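Local coordinates for mannose-6-phosphate isomerase (Helicobacter pylori, PDB 2QH5), which probably makes GDP-mannose and diphosphate from mannose 1-phosphate and GTP, through the nucleotidyltransferase domain that forms most of this fragment, at residues K45-L50 / I108-D113. Sequence-based numbering, arbitrary orientation.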
ATOM      1  N   LYS A  45       3.917   3.553 -13.311  1.00 66.99           N
ATOM      2  CA  LYS A  45       3.801   4.741 -14.166  1.00 72.51           C
ATOM      3  C   LYS A  45       2.756   5.717 -13.641  1.00 68.03           C
ATOM      4  O   LYS A  45       2.987   6.929 -13.614  1.00 68.61           O
ATOM      5  CB  LYS A  45       3.452   4.320 -15.604  1.00 73.82           C
ATOM      6  CG  LYS A  45       3.447   5.448 -16.639  1.00 81.80           C
ATOM      7  CD  LYS A  45       2.866   4.979 -17.977  1.00 81.44           C
ATOM      8  CE  LYS A  45       2.995   6.056 -19.058  1.00 87.91           C
ATOM      9  NZ  LYS A  45       2.342   5.650 -20.340  1.00 83.70           N
ATOM     10  N   ARG A  46       1.617   5.169 -13.222  1.00 63.45           N
ATOM     11  CA  ARG A  46       0.481   5.956 -12.742  1.00 63.11           C
ATOM     12  C   ARG A  46       0.791   6.792 -11.500  1.00 64.98           C
ATOM     13  O   ARG A  46       0.340   7.933 -11.408  1.00 66.52           O
ATOM     14  CB  ARG A  46      -0.741   5.049 -12.559  1.00 62.05           C
ATOM     15  CG  ARG A  46      -1.481   5.150 -11.247  1.00 60.72           C
ATOM     16  CD  ARG A  46      -2.753   4.298 -11.248  1.00 66.16           C
ATOM     17  NE  ARG A  46      -2.636   3.048 -12.003  1.00 67.83           N
ATOM     18  CZ  ARG A  46      -2.620   1.831 -11.463  1.00 74.12           C
ATOM     19  NH1 ARG A  46      -2.708   1.669 -10.146  1.00 70.06           N
ATOM     20  NH2 ARG A  46      -2.514   0.764 -12.248  1.00 75.32           N
ATOM     21  N   ASN A  47       1.593   6.247 -10.579  1.00 61.87           N
ATOM     22  CA  ASN A  47       1.970   6.965  -9.355  1.00 55.37           C
ATOM     23  C   ASN A  47       3.267   7.759  -9.426  1.00 57.59           C
ATOM     24  O   ASN A  47       3.470   8.671  -8.630  1.00 58.35           O
ATOM     25  CB  ASN A  47       2.044   6.011  -8.175  1.00 51.21           C
ATOM     26  CG  ASN A  47       0.704   5.402  -7.839  1.00 50.42           C
ATOM     27  OD1 ASN A  47      -0.105   6.006  -7.136  1.00 52.18           O
ATOM     28  ND2 ASN A  47       0.465   4.196  -8.333  1.00 43.87           N
ATOM     29  N   ALA A  48       4.147   7.415 -10.362  1.00 63.63           N
ATOM     30  CA  ALA A  48       5.476   8.044 -10.427  1.00 67.58           C
ATOM     31  C   ALA A  48       5.391   9.540 -10.735  1.00 70.22           C
ATOM     32  O   ALA A  48       6.236  10.332 -10.290  1.00 71.32           O
ATOM     33  CB  ALA A  48       6.356   7.332 -11.451  1.00 63.34           C
ATOM     34  N   SER A  49       4.347   9.900 -11.481  1.00 73.72           N
ATOM     35  CA  SER A  49       4.076  11.263 -11.931  1.00 75.47           C
ATOM     36  C   SER A  49       3.619  12.167 -10.785  1.00 76.57           C
ATOM     37  O   SER A  49       3.806  13.389 -10.827  1.00 77.55           O
ATOM     38  CB  SER A  49       2.974  11.221 -12.986  1.00 76.30           C
ATOM     39  OG  SER A  49       2.797   9.898 -13.469  1.00 80.39           O
ATOM     40  N   LEU A  50       3.016  11.548  -9.771  1.00 73.14           N
ATOM     41  CA  LEU A  50       2.392  12.262  -8.662  1.00 65.43           C
ATOM     42  C   LEU A  50       3.347  12.374  -7.478  1.00 65.71           C
ATOM     43  O   LEU A  50       3.020  12.984  -6.458  1.00 66.28           O
ATOM     44  CB  LEU A  50       1.114  11.528  -8.226  1.00 60.31           C
ATOM     45  CG  LEU A  50       0.245  10.860  -9.305  1.00 64.43           C
ATOM     46  CD1 LEU A  50      -0.908  10.099  -8.692  1.00 66.59           C
ATOM     47  CD2 LEU A  50      -0.284  11.859 -10.321  1.00 67.40           C
ATOM     48  N   ILE A 108       2.334   7.399  -0.204  1.00 49.91           N
ATOM     49  CA  ILE A 108       1.239   6.921  -1.023  1.00 46.44           C
ATOM     50  C   ILE A 108       1.502   5.438  -1.260  1.00 48.76           C
ATOM     51  O   ILE A 108       2.400   5.088  -2.025  1.00 43.86           O
ATOM     52  CB  ILE A 108       1.167   7.686  -2.364  1.00 44.09           C
ATOM     53  CG1 ILE A 108       1.006   9.187  -2.123  1.00 49.84           C
ATOM     54  CG2 ILE A 108       0.016   7.174  -3.237  1.00 47.89           C
ATOM     55  CD1 ILE A 108       1.161  10.021  -3.378  1.00 48.44           C
ATOM     56  N   VAL A 109       0.721   4.587  -0.592  1.00 45.86           N
ATOM     57  CA  VAL A 109       0.919   3.133  -0.580  1.00 45.82           C
ATOM     58  C   VAL A 109      -0.012   2.459  -1.583  1.00 53.45           C
ATOM     59  O   VAL A 109      -1.226   2.500  -1.432  1.00 58.69           O
ATOM     60  CB  VAL A 109       0.679   2.551   0.839  1.00 47.35           C
ATOM     61  CG1 VAL A 109       0.751   1.039   0.831  1.00 43.25           C
ATOM     62  CG2 VAL A 109       1.684   3.122   1.829  1.00 40.08           C
ATOM     63  N   THR A 110       0.570   1.837  -2.607  1.00 60.45           N
ATOM     64  CA  THR A 110      -0.182   1.375  -3.777  1.00 57.45           C
ATOM     65  C   THR A 110       0.199  -0.042  -4.175  1.00 58.25           C
ATOM     66  O   THR A 110       1.320  -0.267  -4.614  1.00 63.94           O
ATOM     67  CB  THR A 110       0.076   2.303  -5.009  1.00 58.38           C
ATOM     68  OG1 THR A 110       1.491   2.444  -5.245  1.00 41.39           O
ATOM     69  CG2 THR A 110      -0.508   3.681  -4.770  1.00 57.81           C
ATOM     70  N   PRO A 111      -0.731  -1.004  -4.036  1.00 59.71           N
ATOM     71  CA  PRO A 111      -0.467  -2.356  -4.537  1.00 62.14           C
ATOM     72  C   PRO A 111      -0.272  -2.369  -6.057  1.00 64.73           C
ATOM     73  O   PRO A 111      -0.855  -1.553  -6.760  1.00 69.03           O
ATOM     74  CB  PRO A 111      -1.733  -3.134  -4.143  1.00 63.78           C
ATOM     75  CG  PRO A 111      -2.354  -2.335  -3.044  1.00 58.18           C
ATOM     76  CD  PRO A 111      -2.056  -0.908  -3.401  1.00 57.64           C
ATOM     77  N   SER A 112       0.545  -3.293  -6.551  1.00 68.32           N
ATOM     78  CA  SER A 112       0.962  -3.291  -7.955  1.00 67.37           C
ATOM     79  C   SER A 112      -0.001  -4.030  -8.879  1.00 65.54           C
ATOM     80  O   SER A 112      -0.009  -3.783 -10.081  1.00 63.95           O
ATOM     81  CB  SER A 112       2.360  -3.896  -8.087  1.00 66.05           C
ATOM     82  OG  SER A 112       2.409  -5.168  -7.470  1.00 70.81           O
ATOM     83  N   ASP A 113      -0.805  -4.928  -8.315  1.00 66.93           N
ATOM     84  CA  ASP A 113      -1.766  -5.727  -9.089  1.00 70.19           C
ATOM     85  C   ASP A 113      -3.111  -5.013  -9.307  1.00 71.15           C
ATOM     86  O   ASP A 113      -4.177  -5.637  -9.265  1.00 67.58           O
ATOM     87  CB  ASP A 113      -1.973  -7.108  -8.443  1.00 71.04           C
ATOM     88  CG  ASP A 113      -2.328  -7.027  -6.957  1.00 78.09           C
ATOM     89  OD1 ASP A 113      -2.064  -8.006  -6.227  1.00 85.35           O
ATOM     90  OD2 ASP A 113      -2.867  -5.995  -6.508  1.00 82.56           O
TER
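In the GT-A-like nucleotidyltransferase domain, helix 39-48 packs its C-terminal part on the central sheet, with Asn-47 facing Thr-110 and Ile-108 of strand 106-111. The backbones stand well apart, Asn-47 CA lying 8.2 Å from Thr-110 CA, and the side chains close the gap from opposite directions. With CG beside the backbone N (chi1 -64°), the Asn-47 amide reaches the strand and offers one face to it. Thr-110 covers that face: its OG1 stands almost straight above Asn-47 ND2 at 3.7 Å, while its methyl CG2 comes in at a tilt, 3.3 Å from Asn-47 OD1. Ile-108 adds its CG2 methyl on the same side, 4.1 Å from Asn-47 OD1. Helix 39-48 links the adjacent parallel strands 5-10 and 53-59 in a beta-alpha-beta crossover, and strand 106-111 pairs parallel with strand 5-10 on the edge opposite strand 53-59. No hydrogen bond joins the amide to the threonine; each finds polar partners elsewhere. Asn-47 OD1 bonds to Tyr-122 OH of helix 119-134, and ND2 to the carbonyl of Ser-43 one turn back, two bonds that hold the buried amide in its rotation. Thr-110 OG1, turned over the amide by a chi1 of 53°, accepts a hydrogen bond from Asn-7 ND2 on strand 5-10. After Asn-47 the chain turns, Leu-50 N bonding to Asn-47 O at 3.1 Å. Just past the strand, in the loop that follows, Ser-43 OG bonds to Ser-112 O and Arg-46 NH2 to His-114 O.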